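Local coordinates for protein aldehyde dehydrogenase (Trypanosoma brucei, PDB 5MYP) that probably oxidises aldehydes to carboxylic acids with NAD+ as the electron acceptor, as a glycosomal member of the aldehyde dehydrogenase family, at residues S45-V50 with E83-I88; D92-P97 with Y448-F453. All coordinates share one frame; numbering follows the deposited sequence. Where two conformers were deposited one is given.

After helix 16-29 the chain runs along helix 36-52, passes through helix 54-65 and returns along helix 69-95. Contact 1 closes this short, almost wholly helical loop of 32 residues. Contact 2 opens where helix 69-95 ends and closes only 350 residues later, at helix 447-452, after both mixed sheets have been largely built. The predicted active-site residues lie along that long excursion, but neither contact is close to them. The two loops follow in series, neither enclosing nor crossing the other, and helix 69-95 serves both. Contact 1 pairs it with helix 36-52; contact 2 joins its end to the returning chain. A hydrogen bond between His-86 and Tyr-94 connects them.

Contact 1: residues S45-V50 with E83-I88; sequences SLLNLV and EVWHLI
The indole nitrogen of Trp-85 is met by both methyl groups of Leu-47, with CD2 of the leucine 3.6 Å from NE1 of the tryptophan and CD1 3.9 Å from the same NE1. CD2 arrives in the plane of the indole, at the edge of its five-membered ring, and also lies 3.8 Å from Trp-85 CD1. This is an edge contact: chi2 near 0° keeps CD1 of the tryptophan on the CA side, which, with chi1 at -66°, turns the CD1-NE1 edge to the leucine. Deeper in the interface, CB of Leu-47 packs on CG1 of Val-84 at 3.7 Å, so that the leucine reaches the buried valine with its CB and the exposed indole with its methyl groups. The contact illustrates how two helices running in roughly opposite directions, 36-52 and 69-95, can be joined by apolar packing at the N-terminal end of an aldehyde dehydrogenase. Both lie on a third helix, 132-143, which follows the first strand of the Rossmann-like domain: Leu-46 and Val-84 each touch its Leu-139. Glu-83, buried nearby, has both carboxylate oxygens engaged, OE1 by Gln-136 NE2 and OE2 by the backbone N of Gly-446.

Contact 2: residues D92-P97 with Y448-F453; sequences DEYVKP and YSFETF
With its CG swung to the far side from its own backbone N (chi1 -179°), Phe-450 extends its ring from helix 447-452 toward the end of helix 69-95, while Tyr-94 has its CG beside the backbone N and sends its ring past the phenylalanine in the opposite sense. The pair joins two distant parts of the Rossmann-like domain of the aldehyde dehydrogenase fold: the last turn of an N-terminal helix, and the short helix leading into strand 454-461, which runs antiparallel to strand 110-124 in the mixed sheet of that domain. Over one face of the phenyl ring lies the tyrosine methylene, not its ring. CB of Tyr-94 sits 3.8 Å from the centroid of the Phe-450 ring and only 9° off its normal, a well-centred CH-pi contact. The two aromatic planes themselves are inclined at 43°, an oblique pairing that is neither stacked nor T-shaped. CB of Phe-450 returns the contact at 4.1 Å from Tyr-94 CD2. The far end of the tyrosine turns elsewhere, its OH hydrogen-bonded to His-86 NE2, two turns earlier on the same helix. Ala-144, in the loop after helix 132-143, also packs on Phe-450, and Tyr-448 touches Arg-456 of the second subunit, so the short helix lies close to the dimer interface. At the outer end of the phenyl ring, Val-95 CG1 stands 3.9 Å from Phe-450 CZ, and the backbone O of Tyr-94 comes within 3.4 Å of Phe-450 CE1.

Contact 1: residues S45-V50 with E83-I88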
ATOM      1  N   SER A  45     -26.400  11.898   2.807  0.50 18.10           N
ATOM      2  CA  SER A  45     -27.321  11.359   1.789  0.50 17.72           C
ATOM      3  C   SER A  45     -27.226   9.840   1.668  0.50 17.42           C
ATOM      4  O   SER A  45     -28.239   9.172   1.471  0.50 17.47           O
ATOM      5  CB  SER A  45     -27.059  11.994   0.421  0.50 17.64           C
ATOM      6  OG  SER A  45     -27.110  13.407   0.492  0.50 17.42           O
ATOM      7  N   LEU A  46     -26.014   9.296   1.784  1.00 17.05           N
ATOM      8  CA  LEU A  46     -25.816   7.837   1.807  1.00 16.61           C
ATOM      9  C   LEU A  46     -26.355   7.197   3.097  1.00 16.30           C
ATOM     10  O   LEU A  46     -26.847   6.074   3.065  1.00 15.75           O
ATOM     11  CB  LEU A  46     -24.347   7.465   1.572  1.00 16.46           C
ATOM     12  CG  LEU A  46     -23.873   7.670   0.133  1.00 16.50           C
ATOM     13  CD1 LEU A  46     -22.364   7.540   0.013  1.00 16.45           C
ATOM     14  CD2 LEU A  46     -24.564   6.710  -0.826  1.00 16.68           C
ATOM     15  N   LEU A  47     -26.274   7.910   4.220  1.00 16.38           N
ATOM     16  CA  LEU A  47     -26.970   7.488   5.444  1.00 16.71           C
ATOM     17  C   LEU A  47     -28.476   7.403   5.195  1.00 16.79           C
ATOM     18  O   LEU A  47     -29.112   6.405   5.555  1.00 16.46           O
ATOM     19  CB  LEU A  47     -26.681   8.436   6.613  1.00 16.92           C
ATOM     20  CG  LEU A  47     -27.356   8.166   7.961  1.00 17.14           C
ATOM     21  CD1 LEU A  47     -27.055   6.769   8.458  1.00 17.35           C
ATOM     22  CD2 LEU A  47     -26.899   9.200   8.977  1.00 17.66           C
ATOM     23  N   ASN A  48     -29.030   8.436   4.556  1.00 17.28           N
ATOM     24  CA  ASN A  48     -30.450   8.440   4.174  1.00 17.66           C
ATOM     25  C   ASN A  48     -30.787   7.291   3.217  1.00 17.55           C
ATOM     26  O   ASN A  48     -31.831   6.658   3.365  1.00 17.35           O
ATOM     27  CB  ASN A  48     -30.869   9.784   3.552  1.00 18.16           C
ATOM     28  CG  ASN A  48     -30.754  10.958   4.520  1.00 18.76           C
ATOM     29  OD1 ASN A  48     -30.726  12.120   4.095  1.00 19.33           O
ATOM     30  ND2 ASN A  48     -30.685  10.669   5.816  1.00 18.86           N
ATOM     31  N   LEU A  49     -29.904   7.017   2.254  1.00 17.55           N
ATOM     32  CA  LEU A  49     -30.056   5.859   1.349  1.00 17.64           C
ATOM     33  C   LEU A  49     -30.269   4.559   2.128  1.00 17.57           C
ATOM     34  O   LEU A  49     -31.183   3.792   1.826  1.00 17.17           O
ATOM     35  CB  LEU A  49     -28.838   5.719   0.420  1.00 17.92           C
ATOM     36  CG  LEU A  49     -28.658   4.429  -0.396  1.00 18.17           C
ATOM     37  CD1 LEU A  49     -29.779   4.254  -1.395  1.00 18.52           C
ATOM     38  CD2 LEU A  49     -27.323   4.426  -1.120  1.00 18.34           C
ATOM     39  N   VAL A  50     -29.427   4.329   3.133  1.00 17.70           N
ATOM     40  CA  VAL A  50     -29.497   3.106   3.935  1.00 18.07           C
ATOM     41  C   VAL A  50     -30.729   3.116   4.845  1.00 18.38           C
ATOM     42  O   VAL A  50     -31.501   2.156   4.845  1.00 18.43           O
ATOM     43  CB  VAL A  50     -28.205   2.888   4.754  1.00 18.01           C
ATOM     44  CG1 VAL A  50     -28.341   1.680   5.683  1.00 18.15           C
ATOM     45  CG2 VAL A  50     -27.007   2.698   3.813  1.00 18.04           C
ATOM     46  N   GLU A  83     -20.565   3.269  10.331  1.00 19.24           N
ATOM     47  CA  GLU A  83     -19.487   3.755   9.456  1.00 19.41           C
ATOM     48  C   GLU A  83     -19.738   5.190   8.994  1.00 18.99           C
ATOM     49  O   GLU A  83     -18.826   6.015   9.034  1.00 18.55           O
ATOM     50  CB  GLU A  83     -19.322   2.842   8.233  1.00 19.89           C
ATOM     51  CG  GLU A  83     -18.084   3.121   7.384  1.00 20.33           C
ATOM     52  CD  GLU A  83     -16.782   2.693   8.037  1.00 20.97           C
ATOM     53  OE1 GLU A  83     -16.801   1.958   9.052  1.00 22.41           O
ATOM     54  OE2 GLU A  83     -15.715   3.081   7.518  1.00 21.04           O
ATOM     55  N   VAL A  84     -20.962   5.489   8.564  1.00 19.24           N
ATOM     56  CA  VAL A  84     -21.300   6.850   8.128  1.00 20.04           C
ATOM     57  C   VAL A  84     -21.155   7.833   9.287  1.00 20.35           C
ATOM     58  O   VAL A  84     -20.541   8.893   9.124  1.00 19.83           O
ATOM     59  CB  VAL A  84     -22.729   6.987   7.550  1.00 20.18           C
ATOM     60  CG1 VAL A  84     -22.998   8.447   7.181  1.00 20.54           C
ATOM     61  CG2 VAL A  84     -22.922   6.117   6.320  1.00 20.53           C
ATOM     62  N   TRP A  85     -21.719   7.487  10.442  1.00 21.10           N
ATOM     63  CA  TRP A  85     -21.634   8.354  11.631  1.00 21.94           C
ATOM     64  C   TRP A  85     -20.181   8.608  12.026  1.00 21.52           C
ATOM     65  O   TRP A  85     -19.806   9.750  12.302  1.00 21.00           O
ATOM     66  CB  TRP A  85     -22.352   7.752  12.846  1.00 23.20           C
ATOM     67  CG  TRP A  85     -23.834   7.603  12.784  1.00 24.67           C
ATOM     68  CD1 TRP A  85     -24.666   7.934  11.756  1.00 25.03           C
ATOM     69  CD2 TRP A  85     -24.670   7.024  13.803  1.00 25.66           C
ATOM     70  NE1 TRP A  85     -25.972   7.633  12.082  1.00 25.82           N
ATOM     71  CE2 TRP A  85     -26.001   7.067  13.329  1.00 26.02           C
ATOM     72  CE3 TRP A  85     -24.423   6.480  15.076  1.00 26.27           C
ATOM     73  CZ2 TRP A  85     -27.083   6.584  14.080  1.00 26.54           C
ATOM     74  CZ3 TRP A  85     -25.502   6.004  15.826  1.00 26.52           C
ATOM     75  CH2 TRP A  85     -26.813   6.059  15.321  1.00 26.41           C
ATOM     76  N   HIS A  86     -19.367   7.545  12.033  1.00 21.03           N
ATOM     77  CA  HIS A  86     -17.934   7.659  12.298  1.00 21.11           C
ATOM     78  C   HIS A  86     -17.265   8.649  11.342  1.00 19.92           C
ATOM     79  O   HIS A  86     -16.566   9.557  11.782  1.00 19.18           O
ATOM     80  CB  HIS A  86     -17.258   6.283  12.184  1.00 22.59           C
ATOM     81  CG  HIS A  86     -15.773   6.314  12.367  1.00 23.95           C
ATOM     82  ND1 HIS A  86     -15.154   5.826  13.497  1.00 25.41           N
ATOM     83  CD2 HIS A  86     -14.783   6.780  11.566  1.00 24.78           C
ATOM     84  CE1 HIS A  86     -13.847   5.993  13.386  1.00 25.75           C
ATOM     85  NE2 HIS A  86     -13.597   6.570  12.224  1.00 25.46           N
ATOM     86  N   LEU A  87     -17.482   8.463  10.042  1.00 18.88           N
ATOM     87  CA  LEU A  87     -16.813   9.282   9.024  1.00 18.62           C
ATOM     88  C   LEU A  87     -17.235  10.754   9.069  1.00 18.76           C
ATOM     89  O   LEU A  87     -16.384  11.633   8.935  1.00 18.15           O
ATOM     90  CB  LEU A  87     -17.009   8.689   7.615  1.00 18.19           C
ATOM     91  CG  LEU A  87     -16.255   7.368   7.370  1.00 18.09           C
ATOM     92  CD1 LEU A  87     -16.687   6.743   6.054  1.00 18.10           C
ATOM     93  CD2 LEU A  87     -14.742   7.559   7.402  1.00 17.99           C
ATOM     94  N   ILE A  88     -18.526  11.018   9.283  1.00 19.10           N
ATOM     95  CA  ILE A  88     -19.016  12.399   9.430  1.00 20.11           C
ATOM     96  C   ILE A  88     -18.441  13.044  10.700  1.00 20.74           C
ATOM     97  O   ILE A  88     -17.890  14.146  10.637  1.00 20.92           O
ATOM     98  CB  ILE A  88     -20.565  12.481   9.437  1.00 20.10           C
ATOM     99  CG1 ILE A  88     -21.121  12.074   8.068  1.00 20.12           C
ATOM    100  CG2 ILE A  88     -21.038  13.896   9.786  1.00 20.23           C
ATOM    101  CD1 ILE A  88     -22.615  11.806   8.053  1.00 20.43           C
TER

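Contact 2: residues D92-P97 with Y448-F453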
ATOM      1  N   ASP A  92     -13.304  16.195  10.148  1.00 20.30           N
ATOM      2  CA  ASP A  92     -12.493  17.379  10.443  1.00 20.70           C
ATOM      3  C   ASP A  92     -11.177  17.019  11.131  1.00 20.34           C
ATOM      4  O   ASP A  92     -10.164  17.648  10.869  1.00 21.06           O
ATOM      5  CB  ASP A  92     -13.291  18.390  11.273  1.00 21.31           C
ATOM      6  CG  ASP A  92     -14.422  19.018  10.480  1.00 21.92           C
ATOM      7  OD1 ASP A  92     -14.136  19.917   9.667  1.00 22.26           O
ATOM      8  OD2 ASP A  92     -15.588  18.611  10.668  1.00 22.40           O
ATOM      9  N   GLU A  93     -11.191  15.997  11.984  1.00 20.21           N
ATOM     10  CA  GLU A  93      -9.964  15.484  12.606  1.00 20.44           C
ATOM     11  C   GLU A  93      -9.046  14.849  11.555  1.00 20.35           C
ATOM     12  O   GLU A  93      -7.846  15.115  11.538  1.00 20.19           O
ATOM     13  CB  GLU A  93     -10.291  14.461  13.701  1.00 21.15           C
ATOM     14  CG  GLU A  93      -9.096  14.001  14.533  1.00 21.65           C
ATOM     15  CD  GLU A  93      -9.408  12.810  15.425  1.00 22.51           C
ATOM     16  OE1 GLU A  93     -10.588  12.611  15.774  1.00 22.94           O
ATOM     17  OE2 GLU A  93      -8.472  12.065  15.787  1.00 23.21           O
ATOM     18  N   TYR A  94      -9.618  14.018  10.682  1.00 20.15           N
ATOM     19  CA  TYR A  94      -8.824  13.265   9.707  1.00 20.15           C
ATOM     20  C   TYR A  94      -8.161  14.142   8.638  1.00 20.04           C
ATOM     21  O   TYR A  94      -7.035  13.858   8.228  1.00 19.73           O
ATOM     22  CB  TYR A  94      -9.669  12.158   9.056  1.00 20.26           C
ATOM     23  CG  TYR A  94     -10.202  11.082  10.002  1.00 20.64           C
ATOM     24  CD1 TYR A  94      -9.623  10.854  11.263  1.00 21.09           C
ATOM     25  CD2 TYR A  94     -11.273  10.265   9.623  1.00 20.83           C
ATOM     26  CE1 TYR A  94     -10.111   9.875  12.110  1.00 21.18           C
ATOM     27  CE2 TYR A  94     -11.759   9.275  10.474  1.00 21.17           C
ATOM     28  CZ  TYR A  94     -11.166   9.090  11.714  1.00 21.22           C
ATOM     29  OH  TYR A  94     -11.618   8.127  12.574  1.00 22.48           O
ATOM     30  N   VAL A  95      -8.836  15.204   8.206  1.00 19.99           N
ATOM     31  CA  VAL A  95      -8.292  16.085   7.163  1.00 20.30           C
ATOM     32  C   VAL A  95      -7.121  16.982   7.606  1.00 20.40           C
ATOM     33  O   VAL A  95      -6.369  17.454   6.759  1.00 20.43           O
ATOM     34  CB  VAL A  95      -9.385  16.966   6.500  1.00 20.44           C
ATOM     35  CG1 VAL A  95     -10.420  16.106   5.785  1.00 20.34           C
ATOM     36  CG2 VAL A  95     -10.049  17.906   7.501  1.00 20.77           C
ATOM     37  N   LYS A  96      -6.970  17.216   8.914  1.00 20.68           N
ATOM     38  CA  LYS A  96      -5.981  18.177   9.415  1.00 21.12           C
ATOM     39  C   LYS A  96      -4.548  17.666   9.227  1.00 20.74           C
ATOM     40  O   LYS A  96      -4.316  16.464   9.320  1.00 19.65           O
ATOM     41  CB  LYS A  96      -6.232  18.521  10.893  1.00 22.00           C
ATOM     42  CG  LYS A  96      -5.732  17.512  11.909  1.00 22.80           C
ATOM     43  CD  LYS A  96      -6.420  17.692  13.261  1.00 23.76           C
ATOM     44  CE  LYS A  96      -5.697  16.903  14.341  1.00 24.17           C
ATOM     45  NZ  LYS A  96      -6.485  16.768  15.593  1.00 24.91           N
ATOM     46  N   PRO A  97      -3.592  18.580   8.965  1.00 21.09           N
ATOM     47  CA  PRO A  97      -2.195  18.147   8.879  1.00 21.55           C
ATOM     48  C   PRO A  97      -1.656  17.606  10.203  1.00 22.05           C
ATOM     49  O   PRO A  97      -2.062  18.073  11.264  1.00 22.02           O
ATOM     50  CB  PRO A  97      -1.438  19.432   8.487  1.00 21.43           C
ATOM     51  CG  PRO A  97      -2.465  20.333   7.919  1.00 21.52           C
ATOM     52  CD  PRO A  97      -3.729  20.015   8.654  1.00 21.32           C
ATOM     53  N   TYR A 448      -8.919   4.325   8.710  1.00 14.67           N
ATOM     54  CA  TYR A 448      -8.058   3.556   7.805  1.00 14.60           C
ATOM     55  C   TYR A 448      -8.590   3.573   6.374  1.00 13.92           C
ATOM     56  O   TYR A 448      -7.807   3.476   5.429  1.00 13.61           O
ATOM     57  CB  TYR A 448      -7.860   2.136   8.347  1.00 15.01           C
ATOM     58  CG  TYR A 448      -7.345   2.188   9.767  1.00 15.67           C
ATOM     59  CD1 TYR A 448      -6.022   2.538  10.026  1.00 16.15           C
ATOM     60  CD2 TYR A 448      -8.188   1.950  10.853  1.00 15.92           C
ATOM     61  CE1 TYR A 448      -5.540   2.618  11.328  1.00 16.61           C
ATOM     62  CE2 TYR A 448      -7.715   2.027  12.154  1.00 16.43           C
ATOM     63  CZ  TYR A 448      -6.388   2.362  12.385  1.00 16.82           C
ATOM     64  OH  TYR A 448      -5.901   2.444  13.669  1.00 17.60           O
ATOM     65  N   SER A 449      -9.905   3.719   6.215  1.00 13.44           N
ATOM     66  CA  SER A 449     -10.490   4.038   4.907  1.00 13.28           C
ATOM     67  C   SER A 449     -10.009   5.409   4.445  1.00 13.07           C
ATOM     68  O   SER A 449      -9.545   5.560   3.317  1.00 12.68           O
ATOM     69  CB  SER A 449     -12.015   4.035   4.948  1.00 13.07           C
ATOM     70  OG  SER A 449     -12.535   2.731   5.093  1.00 13.16           O
ATOM     71  N   PHE A 450     -10.112   6.406   5.325  1.00 13.24           N
ATOM     72  CA  PHE A 450      -9.671   7.752   4.976  1.00 13.32           C
ATOM     73  C   PHE A 450      -8.206   7.743   4.527  1.00 13.36           C
ATOM     74  O   PHE A 450      -7.870   8.328   3.497  1.00 13.49           O
ATOM     75  CB  PHE A 450      -9.868   8.740   6.133  1.00 13.52           C
ATOM     76  CG  PHE A 450      -9.449  10.136   5.786  1.00 13.35           C
ATOM     77  CD1 PHE A 450      -8.131  10.545   5.972  1.00 13.57           C
ATOM     78  CD2 PHE A 450     -10.352  11.024   5.222  1.00 13.69           C
ATOM     79  CE1 PHE A 450      -7.724  11.824   5.626  1.00 13.53           C
ATOM     80  CE2 PHE A 450      -9.955  12.309   4.872  1.00 13.65           C
ATOM     81  CZ  PHE A 450      -8.638  12.706   5.073  1.00 13.67           C
ATOM     82  N   GLU A 451      -7.351   7.067   5.294  1.00 13.35           N
ATOM     83  CA  GLU A 451      -5.928   6.968   4.966  1.00 13.61           C
ATOM     84  C   GLU A 451      -5.684   6.214   3.655  1.00 13.20           C
ATOM     85  O   GLU A 451      -4.917   6.678   2.817  1.00 12.88           O
ATOM     86  CB  GLU A 451      -5.148   6.324   6.115  1.00 14.32           C
ATOM     87  CG  GLU A 451      -5.042   7.225   7.334  1.00 14.92           C
ATOM     88  CD  GLU A 451      -4.422   6.537   8.540  1.00 15.52           C
ATOM     89  OE1 GLU A 451      -4.069   5.339   8.462  1.00 15.86           O
ATOM     90  OE2 GLU A 451      -4.280   7.211   9.576  1.00 16.28           O
ATOM     91  N   THR A 452      -6.360   5.080   3.478  1.00 12.62           N
ATOM     92  CA  THR A 452      -6.228   4.268   2.258  1.00 12.54           C
ATOM     93  C   THR A 452      -6.615   5.034   0.990  1.00 12.04           C
ATOM     94  O   THR A 452      -5.948   4.899  -0.032  1.00 12.00           O
ATOM     95  CB  THR A 452      -7.050   2.966   2.371  1.00 12.42           C
ATOM     96  OG1 THR A 452      -6.458   2.145   3.373  1.00 12.65           O
ATOM     97  CG2 THR A 452      -7.085   2.179   1.054  1.00 12.51           C
ATOM     98  N   PHE A 453      -7.669   5.846   1.068  1.00 11.68           N
ATOM     99  CA  PHE A 453      -8.153   6.609  -0.089  1.00 11.55           C
ATOM    100  C   PHE A 453      -7.619   8.053  -0.164  1.00 11.41           C
ATOM    101  O   PHE A 453      -8.177   8.879  -0.888  1.00 11.44           O
ATOM    102  CB  PHE A 453      -9.687   6.567  -0.113  1.00 11.52           C
ATOM    103  CG  PHE A 453     -10.256   5.172  -0.195  1.00 11.55           C
ATOM    104  CD1 PHE A 453      -9.936   4.338  -1.262  1.00 11.61           C
ATOM    105  CD2 PHE A 453     -11.113   4.690   0.786  1.00 11.63           C
ATOM    106  CE1 PHE A 453     -10.453   3.054  -1.345  1.00 11.67           C
ATOM    107  CE2 PHE A 453     -11.636   3.407   0.708  1.00 11.67           C
ATOM    108  CZ  PHE A 453     -11.307   2.586  -0.360  1.00 11.69           C
TER